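Local coordinates for protein ribose-phosphate pyrophosphokinase (Thermus thermophilus, PDB 7PN0) that probably catalyses the transfer of pyrophosphate from ATP to ribose 5-phosphate, giving phosphoribosyl pyrophosphate for nucleotide synthesis, at residues Val158-Val166 with Glu208-Ile216; Ser222-Val231 with Pro254-Val264. One frame throughout, in Å; residues are numbered along the deposited sequence.

Interaction 1: residues Val158-Val166 with Glu208-Ile216; sequences VDLENAVVV and EVEGKTALI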
ATOM      1  N   VAL A 158     -33.732  35.368 -19.101  1.00 26.21           N
ATOM      2  CA  VAL A 158     -34.682  34.905 -20.142  1.00 30.20           C
ATOM      3  C   VAL A 158     -36.106  35.093 -19.629  1.00 30.65           C
ATOM      4  O   VAL A 158     -36.344  35.153 -18.414  1.00 30.67           O
ATOM      5  CB  VAL A 158     -34.431  33.453 -20.610  1.00 31.61           C
ATOM      6  CG1 VAL A 158     -33.007  33.222 -21.108  1.00 30.65           C
ATOM      7  CG2 VAL A 158     -34.807  32.445 -19.542  1.00 31.03           C
ATOM      8  N   ASP A 159     -37.003  35.152 -20.599  1.00 35.65           N
ATOM      9  CA  ASP A 159     -38.465  35.211 -20.430  1.00 35.21           C
ATOM     10  C   ASP A 159     -38.969  33.839 -19.979  1.00 33.24           C
ATOM     11  O   ASP A 159     -39.294  32.979 -20.847  1.00 32.55           O
ATOM     12  CB  ASP A 159     -39.068  35.646 -21.761  1.00 37.98           C
ATOM     13  CG  ASP A 159     -40.560  35.824 -21.686  1.00 43.96           C
ATOM     14  OD1 ASP A 159     -41.090  35.921 -20.511  1.00 39.61           O
ATOM     15  OD2 ASP A 159     -41.168  35.860 -22.807  1.00 45.99           O
ATOM     16  N   LEU A 160     -39.090  33.640 -18.675  1.00 30.99           N
ATOM     17  CA  LEU A 160     -39.495  32.328 -18.137  1.00 31.95           C
ATOM     18  C   LEU A 160     -40.935  31.992 -18.567  1.00 36.84           C
ATOM     19  O   LEU A 160     -41.225  30.776 -18.661  1.00 29.61           O
ATOM     20  CB  LEU A 160     -39.333  32.335 -16.618  1.00 34.05           C
ATOM     21  CG  LEU A 160     -37.883  32.347 -16.129  1.00 33.28           C
ATOM     22  CD1 LEU A 160     -37.847  32.316 -14.613  1.00 31.66           C
ATOM     23  CD2 LEU A 160     -37.076  31.181 -16.706  1.00 33.69           C
ATOM     24  N   GLU A 161     -41.787  32.998 -18.841  1.00 37.04           N
ATOM     25  CA  GLU A 161     -43.220  32.781 -19.210  1.00 40.08           C
ATOM     26  C   GLU A 161     -43.307  31.983 -20.512  1.00 37.23           C
ATOM     27  O   GLU A 161     -44.358  31.389 -20.753  1.00 38.33           O
ATOM     28  CB  GLU A 161     -44.027  34.071 -19.451  1.00 47.16           C
ATOM     29  CG  GLU A 161     -43.648  35.282 -18.601  1.00 53.29           C
ATOM     30  CD  GLU A 161     -43.475  35.034 -17.109  1.00 65.35           C
ATOM     31  OE1 GLU A 161     -42.696  35.791 -16.468  1.00 70.78           O
ATOM     32  OE2 GLU A 161     -44.116  34.084 -16.590  1.00 67.10           O
ATOM     33  N   ASN A 162     -42.259  32.003 -21.335  1.00 35.22           N
ATOM     34  CA  ASN A 162     -42.276  31.467 -22.722  1.00 35.52           C
ATOM     35  C   ASN A 162     -41.030  30.610 -22.987  1.00 33.00           C
ATOM     36  O   ASN A 162     -40.603  30.515 -24.171  1.00 33.67           O
ATOM     37  CB  ASN A 162     -42.395  32.630 -23.716  1.00 37.78           C
ATOM     38  CG  ASN A 162     -42.522  32.194 -25.159  1.00 38.25           C
ATOM     39  OD1 ASN A 162     -41.981  32.849 -26.055  1.00 42.52           O
ATOM     40  ND2 ASN A 162     -43.211  31.088 -25.395  1.00 36.91           N
ATOM     41  N   ALA A 163     -40.488  29.972 -21.943  1.00 30.71           N
ATOM     42  CA  ALA A 163     -39.213  29.218 -22.011  1.00 28.42           C
ATOM     43  C   ALA A 163     -39.491  27.713 -21.946  1.00 26.45           C
ATOM     44  O   ALA A 163     -40.510  27.295 -21.333  1.00 23.77           O
ATOM     45  CB  ALA A 163     -38.305  29.657 -20.895  1.00 30.04           C
ATOM     46  N   VAL A 164     -38.593  26.928 -22.540  1.00 25.44           N
ATOM     47  CA  VAL A 164     -38.602  25.446 -22.417  1.00 24.32           C
ATOM     48  C   VAL A 164     -37.147  24.968 -22.329  1.00 21.71           C
ATOM     49  O   VAL A 164     -36.293  25.499 -23.028  1.00 21.45           O
ATOM     50  CB  VAL A 164     -39.333  24.839 -23.625  1.00 24.33           C
ATOM     51  CG1 VAL A 164     -38.689  25.258 -24.927  1.00 24.10           C
ATOM     52  CG2 VAL A 164     -39.447  23.323 -23.530  1.00 26.76           C
ATOM     53  N   VAL A 165     -36.879  23.989 -21.486  1.00 23.43           N
ATOM     54  CA  VAL A 165     -35.547  23.344 -21.427  1.00 23.77           C
ATOM     55  C   VAL A 165     -35.535  22.181 -22.439  1.00 23.66           C
ATOM     56  O   VAL A 165     -36.452  21.338 -22.419  1.00 22.61           O
ATOM     57  CB  VAL A 165     -35.214  22.911 -19.983  1.00 26.03           C
ATOM     58  CG1 VAL A 165     -33.853  22.243 -19.890  1.00 26.42           C
ATOM     59  CG2 VAL A 165     -35.282  24.087 -19.025  1.00 29.11           C
ATOM     60  N   VAL A 166     -34.526  22.114 -23.291  1.00 20.74           N
ATOM     61  CA  VAL A 166     -34.450  21.080 -24.347  1.00 22.98           C
ATOM     62  C   VAL A 166     -33.208  20.235 -24.085  1.00 23.42           C
ATOM     63  O   VAL A 166     -32.114  20.822 -23.987  1.00 23.64           O
ATOM     64  CB  VAL A 166     -34.388  21.720 -25.740  1.00 22.59           C
ATOM     65  CG1 VAL A 166     -34.307  20.657 -26.822  1.00 24.06           C
ATOM     66  CG2 VAL A 166     -35.554  22.682 -25.951  1.00 22.59           C
ATOM     67  N   GLU A 208     -42.958  20.914 -26.860  1.00 36.40           N
ATOM     68  CA  GLU A 208     -43.141  22.026 -27.819  1.00 37.35           C
ATOM     69  C   GLU A 208     -41.990  23.028 -27.689  1.00 33.40           C
ATOM     70  O   GLU A 208     -41.660  23.411 -26.545  1.00 32.58           O
ATOM     71  CB  GLU A 208     -44.496  22.681 -27.547  1.00 44.35           C
ATOM     72  CG  GLU A 208     -45.646  21.960 -28.232  1.00 52.16           C
ATOM     73  CD  GLU A 208     -46.796  21.601 -27.303  1.00 58.34           C
ATOM     74  OE1 GLU A 208     -46.521  21.073 -26.202  1.00 62.59           O
ATOM     75  OE2 GLU A 208     -47.964  21.851 -27.679  1.00 64.99           O
ATOM     76  N   VAL A 209     -41.433  23.469 -28.817  1.00 30.04           N
ATOM     77  CA  VAL A 209     -40.455  24.594 -28.817  1.00 31.99           C
ATOM     78  C   VAL A 209     -40.907  25.728 -29.740  1.00 35.56           C
ATOM     79  O   VAL A 209     -40.267  26.796 -29.693  1.00 35.12           O
ATOM     80  CB  VAL A 209     -39.055  24.086 -29.198  1.00 30.30           C
ATOM     81  CG1 VAL A 209     -38.622  22.970 -28.262  1.00 30.98           C
ATOM     82  CG2 VAL A 209     -39.002  23.642 -30.654  1.00 29.87           C
ATOM     83  N   GLU A 210     -41.935  25.534 -30.570  1.00 37.22           N
ATOM     84  CA  GLU A 210     -42.230  26.535 -31.626  1.00 35.26           C
ATOM     85  C   GLU A 210     -42.557  27.867 -30.944  1.00 31.79           C
ATOM     86  O   GLU A 210     -43.450  27.872 -30.087  1.00 30.88           O
ATOM     87  CB  GLU A 210     -43.362  26.090 -32.551  1.00 38.75           C
ATOM     88  CG  GLU A 210     -43.488  27.005 -33.758  1.00 43.78           C
ATOM     89  CD  GLU A 210     -44.691  26.730 -34.634  1.00 51.59           C
ATOM     90  OE1 GLU A 210     -44.991  27.574 -35.500  1.00 56.50           O
ATOM     91  OE2 GLU A 210     -45.338  25.682 -34.434  1.00 59.97           O
ATOM     92  N   GLY A 211     -41.831  28.936 -31.316  1.00 33.72           N
ATOM     93  CA  GLY A 211     -41.987  30.312 -30.790  1.00 33.23           C
ATOM     94  C   GLY A 211     -41.551  30.447 -29.339  1.00 34.81           C
ATOM     95  O   GLY A 211     -41.860  31.497 -28.692  1.00 33.11           O
ATOM     96  N   LYS A 212     -40.844  29.445 -28.805  1.00 32.06           N
ATOM     97  CA  LYS A 212     -40.452  29.457 -27.371  1.00 31.08           C
ATOM     98  C   LYS A 212     -38.973  29.839 -27.281  1.00 24.91           C
ATOM     99  O   LYS A 212     -38.232  29.695 -28.275  1.00 22.06           O
ATOM    100  CB  LYS A 212     -40.758  28.121 -26.681  1.00 34.80           C
ATOM    101  CG  LYS A 212     -42.184  27.610 -26.875  1.00 42.12           C
ATOM    102  CD  LYS A 212     -43.063  27.733 -25.657  1.00 47.99           C
ATOM    103  CE  LYS A 212     -42.993  26.529 -24.739  1.00 55.10           C
ATOM    104  NZ  LYS A 212     -44.198  26.419 -23.874  1.00 55.50           N
ATOM    105  N   THR A 213     -38.588  30.350 -26.122  1.00 24.83           N
ATOM    106  CA  THR A 213     -37.173  30.572 -25.751  1.00 24.51           C
ATOM    107  C   THR A 213     -36.647  29.231 -25.244  1.00 22.51           C
ATOM    108  O   THR A 213     -37.071  28.805 -24.184  1.00 23.04           O
ATOM    109  CB  THR A 213     -37.034  31.679 -24.702  1.00 26.38           C
ATOM    110  OG1 THR A 213     -37.499  32.844 -25.380  1.00 27.18           O
ATOM    111  CG2 THR A 213     -35.609  31.883 -24.234  1.00 25.89           C
ATOM    112  N   ALA A 214     -35.859  28.547 -26.059  1.00 24.37           N
ATOM    113  CA  ALA A 214     -35.293  27.233 -25.707  1.00 21.95           C
ATOM    114  C   ALA A 214     -34.007  27.452 -24.887  1.00 23.65           C
ATOM    115  O   ALA A 214     -33.132  28.258 -25.302  1.00 20.46           O
ATOM    116  CB  ALA A 214     -35.030  26.457 -26.954  1.00 22.42           C
ATOM    117  N   LEU A 215     -33.883  26.714 -23.786  1.00 22.42           N
ATOM    118  CA  LEU A 215     -32.689  26.707 -22.920  1.00 21.17           C
ATOM    119  C   LEU A 215     -31.980  25.351 -23.097  1.00 20.24           C
ATOM    120  O   LEU A 215     -32.654  24.320 -22.959  1.00 19.63           O
ATOM    121  CB  LEU A 215     -33.136  26.915 -21.474  1.00 22.73           C
ATOM    122  CG  LEU A 215     -34.074  28.088 -21.219  1.00 23.91           C
ATOM    123  CD1 LEU A 215     -34.265  28.264 -19.732  1.00 23.35           C
ATOM    124  CD2 LEU A 215     -33.531  29.367 -21.855  1.00 26.36           C
ATOM    125  N   ILE A 216     -30.680  25.343 -23.369  1.00 20.81           N
ATOM    126  CA  ILE A 216     -29.897  24.064 -23.359  1.00 20.96           C
ATOM    127  C   ILE A 216     -28.790  24.149 -22.315  1.00 21.10           C
ATOM    128  O   ILE A 216     -28.208  25.249 -22.083  1.00 17.76           O
ATOM    129  CB  ILE A 216     -29.405  23.665 -24.748  1.00 23.11           C
ATOM    130  CG1 ILE A 216     -28.316  24.598 -25.281  1.00 26.41           C
ATOM    131  CG2 ILE A 216     -30.600  23.552 -25.693  1.00 23.83           C
ATOM    132  CD1 ILE A 216     -27.842  24.289 -26.679  1.00 30.27           C
TER

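Interaction 2: residues Ser222-Val231 with Pro254-Val264; sequences STAGSLVEAV and PALDRIAKSPV. With SO4 (sulfate ion), chain D; SO4 (sulfate ion), chain G.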
ATOM      1  N   SER A 222     -16.610  22.222 -25.158  1.00 18.71           N
ATOM      2  CA  SER A 222     -15.235  22.098 -25.677  1.00 18.01           C
ATOM      3  C   SER A 222     -15.146  22.777 -27.044  1.00 20.60           C
ATOM      4  O   SER A 222     -14.746  23.964 -27.089  1.00 20.48           O
ATOM      5  CB  SER A 222     -14.786  20.646 -25.669  1.00 21.12           C
ATOM      6  OG  SER A 222     -15.717  19.790 -26.338  1.00 21.42           O
ATOM      7  N   THR A 223     -15.502  22.064 -28.104  1.00 20.20           N
ATOM      8  CA  THR A 223     -15.456  22.539 -29.507  1.00 20.36           C
ATOM      9  C   THR A 223     -16.781  23.198 -29.912  1.00 20.34           C
ATOM     10  O   THR A 223     -16.839  23.741 -31.041  1.00 23.40           O
ATOM     11  CB  THR A 223     -15.154  21.388 -30.463  1.00 20.43           C
ATOM     12  OG1 THR A 223     -16.248  20.484 -30.446  1.00 20.65           O
ATOM     13  CG2 THR A 223     -13.885  20.652 -30.110  1.00 20.87           C
ATOM     14  N   ALA A 224     -17.797  23.145 -29.060  1.00 21.69           N
ATOM     15  CA  ALA A 224     -19.168  23.666 -29.312  1.00 23.32           C
ATOM     16  C   ALA A 224     -19.866  22.878 -30.430  1.00 24.61           C
ATOM     17  O   ALA A 224     -20.900  23.360 -30.896  1.00 24.65           O
ATOM     18  CB  ALA A 224     -19.119  25.137 -29.645  1.00 24.71           C
ATOM     19  N   GLY A 225     -19.354  21.694 -30.805  1.00 26.60           N
ATOM     20  CA  GLY A 225     -19.986  20.798 -31.802  1.00 27.20           C
ATOM     21  C   GLY A 225     -21.420  20.421 -31.436  1.00 28.20           C
ATOM     22  O   GLY A 225     -22.327  20.599 -32.295  1.00 27.75           O
ATOM     23  N   SER A 226     -21.659  19.939 -30.211  1.00 25.01           N
ATOM     24  CA  SER A 226     -23.023  19.567 -29.742  1.00 26.15           C
ATOM     25  C   SER A 226     -23.919  20.811 -29.540  1.00 25.05           C
ATOM     26  O   SER A 226     -25.129  20.764 -29.897  1.00 23.06           O
ATOM     27  CB  SER A 226     -22.953  18.730 -28.520  1.00 27.89           C
ATOM     28  OG  SER A 226     -24.218  18.724 -27.893  1.00 30.78           O
ATOM     29  N   LEU A 227     -23.387  21.916 -29.025  1.00 21.89           N
ATOM     30  CA  LEU A 227     -24.168  23.173 -28.837  1.00 23.60           C
ATOM     31  C   LEU A 227     -24.730  23.642 -30.198  1.00 23.35           C
ATOM     32  O   LEU A 227     -25.953  23.838 -30.301  1.00 24.03           O
ATOM     33  CB  LEU A 227     -23.253  24.207 -28.166  1.00 25.73           C
ATOM     34  CG  LEU A 227     -23.879  25.555 -27.791  1.00 27.86           C
ATOM     35  CD1 LEU A 227     -22.997  26.286 -26.796  1.00 29.15           C
ATOM     36  CD2 LEU A 227     -24.062  26.439 -29.016  1.00 28.76           C
ATOM     37  N   VAL A 228     -23.879  23.742 -31.202  1.00 24.23           N
ATOM     38  CA  VAL A 228     -24.189  24.187 -32.596  1.00 28.20           C
ATOM     39  C   VAL A 228     -25.307  23.325 -33.192  1.00 28.69           C
ATOM     40  O   VAL A 228     -26.296  23.910 -33.722  1.00 25.32           O
ATOM     41  CB  VAL A 228     -22.902  24.154 -33.455  1.00 33.77           C
ATOM     42  CG1 VAL A 228     -23.153  23.816 -34.923  1.00 39.03           C
ATOM     43  CG2 VAL A 228     -22.152  25.470 -33.330  1.00 35.36           C
ATOM     44  N   GLU A 229     -25.181  21.996 -33.107  1.00 25.96           N
ATOM     45  CA  GLU A 229     -26.156  21.043 -33.691  1.00 26.33           C
ATOM     46  C   GLU A 229     -27.512  21.268 -33.036  1.00 26.39           C
ATOM     47  O   GLU A 229     -28.529  21.273 -33.736  1.00 25.42           O
ATOM     48  CB  GLU A 229     -25.770  19.586 -33.411  1.00 29.83           C
ATOM     49  CG  GLU A 229     -24.705  19.004 -34.306  1.00 33.11           C
ATOM     50  CD  GLU A 229     -24.593  17.483 -34.209  1.00 34.96           C
ATOM     51  OE1 GLU A 229     -25.562  16.846 -33.753  1.00 39.92           O
ATOM     52  OE2 GLU A 229     -23.538  16.937 -34.566  1.00 40.67           O
ATOM     53  N   ALA A 230     -27.540  21.373 -31.703  1.00 24.48           N
ATOM     54  CA  ALA A 230     -28.799  21.519 -30.951  1.00 22.54           C
ATOM     55  C   ALA A 230     -29.465  22.838 -31.369  1.00 24.18           C
ATOM     56  O   ALA A 230     -30.690  22.847 -31.600  1.00 21.57           O
ATOM     57  CB  ALA A 230     -28.526  21.456 -29.479  1.00 23.72           C
ATOM     58  N   VAL A 231     -28.692  23.916 -31.423  1.00 23.69           N
ATOM     59  CA  VAL A 231     -29.243  25.266 -31.749  1.00 27.44           C
ATOM     60  C   VAL A 231     -29.815  25.212 -33.170  1.00 27.98           C
ATOM     61  O   VAL A 231     -30.936  25.733 -33.364  1.00 28.70           O
ATOM     62  CB  VAL A 231     -28.192  26.377 -31.601  1.00 26.23           C
ATOM     63  CG1 VAL A 231     -28.730  27.715 -32.105  1.00 27.33           C
ATOM     64  CG2 VAL A 231     -27.733  26.508 -30.160  1.00 27.37           C
ATOM     65  N   PRO A 254     -12.481  25.241 -32.831  1.00 26.85           N
ATOM     66  CA  PRO A 254     -13.411  26.140 -33.530  1.00 27.16           C
ATOM     67  C   PRO A 254     -14.539  26.710 -32.651  1.00 29.20           C
ATOM     68  O   PRO A 254     -15.451  27.323 -33.199  1.00 26.49           O
ATOM     69  CB  PRO A 254     -14.012  25.200 -34.591  1.00 26.90           C
ATOM     70  CG  PRO A 254     -14.050  23.849 -33.896  1.00 27.71           C
ATOM     71  CD  PRO A 254     -12.816  23.818 -33.005  1.00 25.60           C
ATOM     72  N   ALA A 255     -14.526  26.470 -31.328  1.00 23.17           N
ATOM     73  CA  ALA A 255     -15.688  26.817 -30.468  1.00 24.19           C
ATOM     74  C   ALA A 255     -16.115  28.289 -30.666  1.00 22.81           C
ATOM     75  O   ALA A 255     -17.318  28.540 -30.808  1.00 22.52           O
ATOM     76  CB  ALA A 255     -15.358  26.531 -29.031  1.00 23.03           C
ATOM     77  N   LEU A 256     -15.189  29.231 -30.573  1.00 22.61           N
ATOM     78  CA  LEU A 256     -15.531  30.684 -30.544  1.00 26.82           C
ATOM     79  C   LEU A 256     -16.141  31.091 -31.903  1.00 27.15           C
ATOM     80  O   LEU A 256     -17.215  31.729 -31.906  1.00 23.57           O
ATOM     81  CB  LEU A 256     -14.275  31.497 -30.216  1.00 29.98           C
ATOM     82  CG  LEU A 256     -14.125  31.902 -28.748  1.00 35.55           C
ATOM     83  CD1 LEU A 256     -15.075  33.037 -28.437  1.00 42.60           C
ATOM     84  CD2 LEU A 256     -14.393  30.746 -27.803  1.00 34.20           C
ATOM     85  N   ASP A 257     -15.507  30.673 -32.997  1.00 28.52           N
ATOM     86  CA  ASP A 257     -15.984  30.898 -34.394  1.00 30.68           C
ATOM     87  C   ASP A 257     -17.377  30.292 -34.565  1.00 31.00           C
ATOM     88  O   ASP A 257     -18.223  30.922 -35.204  1.00 29.14           O
ATOM     89  CB  ASP A 257     -15.035  30.302 -35.441  1.00 30.46           C
ATOM     90  CG  ASP A 257     -13.657  30.941 -35.556  1.00 36.10           C
ATOM     91  OD1 ASP A 257     -13.438  32.055 -35.040  1.00 40.40           O
ATOM     92  OD2 ASP A 257     -12.806  30.322 -36.162  1.00 42.58           O
ATOM     93  N   ARG A 258     -17.600  29.082 -34.039  1.00 28.62           N
ATOM     94  CA  ARG A 258     -18.868  28.333 -34.213  1.00 25.95           C
ATOM     95  C   ARG A 258     -19.993  29.052 -33.469  1.00 26.73           C
ATOM     96  O   ARG A 258     -21.097  29.191 -34.012  1.00 26.50           O
ATOM     97  CB  ARG A 258     -18.692  26.903 -33.699  1.00 26.02           C
ATOM     98  CG  ARG A 258     -18.002  25.967 -34.676  1.00 27.82           C
ATOM     99  CD  ARG A 258     -17.843  24.598 -34.058  1.00 29.61           C
ATOM    100  NE  ARG A 258     -17.366  23.610 -34.998  1.00 27.56           N
ATOM    101  CZ  ARG A 258     -17.118  22.337 -34.697  1.00 33.57           C
ATOM    102  NH1 ARG A 258     -16.673  21.508 -35.633  1.00 33.10           N
ATOM    103  NH2 ARG A 258     -17.250  21.904 -33.450  1.00 28.40           N
ATOM    104  N   ILE A 259     -19.721  29.480 -32.240  1.00 25.90           N
ATOM    105  CA  ILE A 259     -20.675  30.257 -31.408  1.00 23.58           C
ATOM    106  C   ILE A 259     -21.005  31.587 -32.089  1.00 24.46           C
ATOM    107  O   ILE A 259     -22.176  31.922 -32.101  1.00 23.37           O
ATOM    108  CB  ILE A 259     -20.101  30.426 -29.999  1.00 22.79           C
ATOM    109  CG1 ILE A 259     -20.035  29.070 -29.299  1.00 22.44           C
ATOM    110  CG2 ILE A 259     -20.896  31.439 -29.202  1.00 21.67           C
ATOM    111  CD1 ILE A 259     -19.239  29.092 -28.003  1.00 22.79           C
ATOM    112  N   ALA A 260     -20.025  32.312 -32.620  1.00 27.01           N
ATOM    113  CA  ALA A 260     -20.263  33.602 -33.333  1.00 28.40           C
ATOM    114  C   ALA A 260     -21.176  33.356 -34.545  1.00 29.72           C
ATOM    115  O   ALA A 260     -22.047  34.177 -34.773  1.00 30.19           O
ATOM    116  CB  ALA A 260     -18.968  34.220 -33.756  1.00 28.00           C
ATOM    117  N   LYS A 261     -21.002  32.231 -35.242  1.00 32.26           N
ATOM    118  CA  LYS A 261     -21.702  31.877 -36.512  1.00 35.61           C
ATOM    119  C   LYS A 261     -23.114  31.390 -36.200  1.00 35.07           C
ATOM    120  O   LYS A 261     -24.024  31.648 -37.000  1.00 30.44           O
ATOM    121  CB  LYS A 261     -20.980  30.752 -37.259  1.00 44.21           C
ATOM    122  CG  LYS A 261     -19.978  31.185 -38.322  1.00 55.54           C
ATOM    123  CD  LYS A 261     -19.719  30.115 -39.392  1.00 61.38           C
ATOM    124  CE  LYS A 261     -19.579  30.663 -40.802  1.00 70.62           C
ATOM    125  NZ  LYS A 261     -18.333  31.454 -40.981  1.00 74.33           N
ATOM    126  N   SER A 262     -23.274  30.654 -35.097  1.00 26.92           N
ATOM    127  CA  SER A 262     -24.567  30.094 -34.617  1.00 26.11           C
ATOM    128  C   SER A 262     -25.533  31.225 -34.304  1.00 24.71           C
ATOM    129  O   SER A 262     -25.133  32.294 -33.845  1.00 27.83           O
ATOM    130  CB  SER A 262     -24.339  29.214 -33.392  1.00 25.87           C
ATOM    131  OG  SER A 262     -25.557  28.783 -32.804  1.00 23.90           O
ATOM    132  N   PRO A 263     -26.847  31.020 -34.504  1.00 27.28           N
ATOM    133  CA  PRO A 263     -27.848  31.981 -34.044  1.00 29.24           C
ATOM    134  C   PRO A 263     -28.035  31.991 -32.522  1.00 25.77           C
ATOM    135  O   PRO A 263     -28.886  32.689 -32.031  1.00 26.15           O
ATOM    136  CB  PRO A 263     -29.147  31.521 -34.726  1.00 30.02           C
ATOM    137  CG  PRO A 263     -28.925  30.072 -35.058  1.00 28.99           C
ATOM    138  CD  PRO A 263     -27.433  29.922 -35.281  1.00 28.73           C
ATOM    139  N   VAL A 264     -27.274  31.185 -31.789  1.00 23.19           N
ATOM    140  CA  VAL A 264     -27.423  31.132 -30.302  1.00 21.80           C
ATOM    141  C   VAL A 264     -27.317  32.557 -29.740  1.00 20.86           C
ATOM    142  O   VAL A 264     -26.396  33.279 -30.115  1.00 22.03           O
ATOM    143  CB  VAL A 264     -26.402  30.173 -29.653  1.00 20.65           C
ATOM    144  CG1 VAL A 264     -24.972  30.658 -29.803  1.00 22.19           C
ATOM    145  CG2 VAL A 264     -26.756  29.879 -28.211  1.00 22.73           C
TER
HETATM  146  S   SO4 D 402     -19.809  20.674 -27.019  1.00 25.56           S
HETATM  147  O1  SO4 D 402     -20.903  21.600 -27.326  1.00 22.84           O
HETATM  148  O2  SO4 D 402     -20.055  20.082 -25.726  1.00 25.91           O
HETATM  149  O3  SO4 D 402     -19.794  19.624 -28.024  1.00 26.87           O
HETATM  150  O4  SO4 D 402     -18.547  21.373 -26.959  1.00 22.83           O
HETATM  151  S   SO4 G 405     -16.378  18.389 -33.369  1.00 42.69           S
HETATM  152  O1  SO4 G 405     -17.676  18.817 -32.940  1.00 43.55           O
HETATM  153  O2  SO4 G 405     -15.424  18.515 -32.313  1.00 40.41           O
HETATM  154  O3  SO4 G 405     -16.485  17.025 -33.769  1.00 48.28           O
HETATM  155  O4  SO4 G 405     -15.934  19.198 -34.469  1.00 47.98           O
HETATM  156  O   HOH W   1     -26.026  26.784 -34.332  1.00 30.76           O

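Interaction 1: residues Val158-Val166 with Glu208-Ile216
Ala163 to Val166 and Thr213 to Ile216 pair as parallel strands, and four backbone hydrogen bonds alternate between them. Thr213 N donates to Asn162 O (2.8 Å) and Val164 N to Thr213 O; one step on, Leu215 N donates to Val164 O and Val166 N to Leu215 O (2.9 Å). Between these bonds the CA hydrogens of Ala163, Ala214 and Val165 also lean on carbonyl oxygens of the partner strand.

These are two central strands of the mixed sheet in the C-terminal half, whose parallel core resembles that of phosphoribosyltransferases. Strand 187-194 flanks the first and strand 241-246 the second; the chain passes through helix 173-183 and hairpin 187-206 before returning as 213-218, on the edge of 163-167 away from 187-194.

Apolar contacts differ by face. On the face of Ala163, Val165, Thr213 and Leu215, the Leu215 side chain swings its CG beside its own backbone N (chi1 -50°), and CD2 meets Val158 CG1 at 4.0 Å. On the face of Val164 and Ala214, Val164 CG1 touches Val209 CG1 (4.0 Å) and Lys212 CB (3.9 Å), while Val166 CG2 reaches Ala214 CB. Leu234 of helix 225-236 covers this side.

Two polar side chains at the start of the pair serve different partners. Thr213 OG1 is hydrogen-bonded to Glu241 OE2 of the next strand, and the Asn162 amide lies by Gly211 and the aliphatic part of Lys212, in the type II turn Val209-Lys212. An alanine at Asn162 would remove that amide and would probably leave the bent Lys212 chain freer to move.

Interaction 2: residues Ser222-Val231 with Pro254-Val264
Thr223 and Arg258 meet at one end of this contact through a single direct hydrogen bond: Arg258 NH2 donates to Thr223 O at 3.1 Å, from well above the carbonyl plane. The arginine chain, extended from CG to NE, carries the guanidinium to Thr223, and Pro254 CG lies over one face of it.

Two sulfates, both probably from the crystallisation liquor, bind here. One sits at the guanidinium edge: Arg258 NH1 reaches its O4 at 2.7 Å, and Thr223 OG1 donates to its O2 at 2.8 Å. Gly225 is pressed so close that a CB there would collide with the same ion. The other is held by backbone N-H groups of Ser222, Ala224, Ser226 and Leu227 at the start of helix 225-236. This cradle is consistent with the ribose 5-phosphate-binding loop of PRPP synthases, where a sulfate would stand for the 5-phosphate.

The rest of the contact is mainly apolar. Ala224 CB packs on Ala255 and on Ile259 CG1, Val228 CG2 on Arg258 CB (3.8 Å), and Val231 CG2 on Val264 CB (3.9 Å). Ser262 is the polar exception: its OG accepts from Val264 N in an ST turn, and a water 2.6 Å from that OG links it to Val228 O.

Both helices pack on the same mixed sheet: Leu227 rests on strands 241-246 and 266-270, Val231 on 241-246, and Ile259 on 266-270 and 281-284.

Following the chain from the N terminus, the five-stranded parallel sheet ending at strand 141-144 comes first, then helix 147-157. Interaction 1 closes a loop of 41 intervening residues, holding helix 173-183 and the hairpin of strands 187-194 and 200-206. Strand 213-218 then runs on to the sulfate-binding turn, where interaction 2 opens; it closes a shorter loop of 22 residues that carries strand 241-246. The two are in series, neither nested nor crossing. They meet where Ile216 CD1 packs against Ala230 CB at 4.0 Å, tying the centre of the mixed sheet to helix 225-236 and, through it, to helix 255-261.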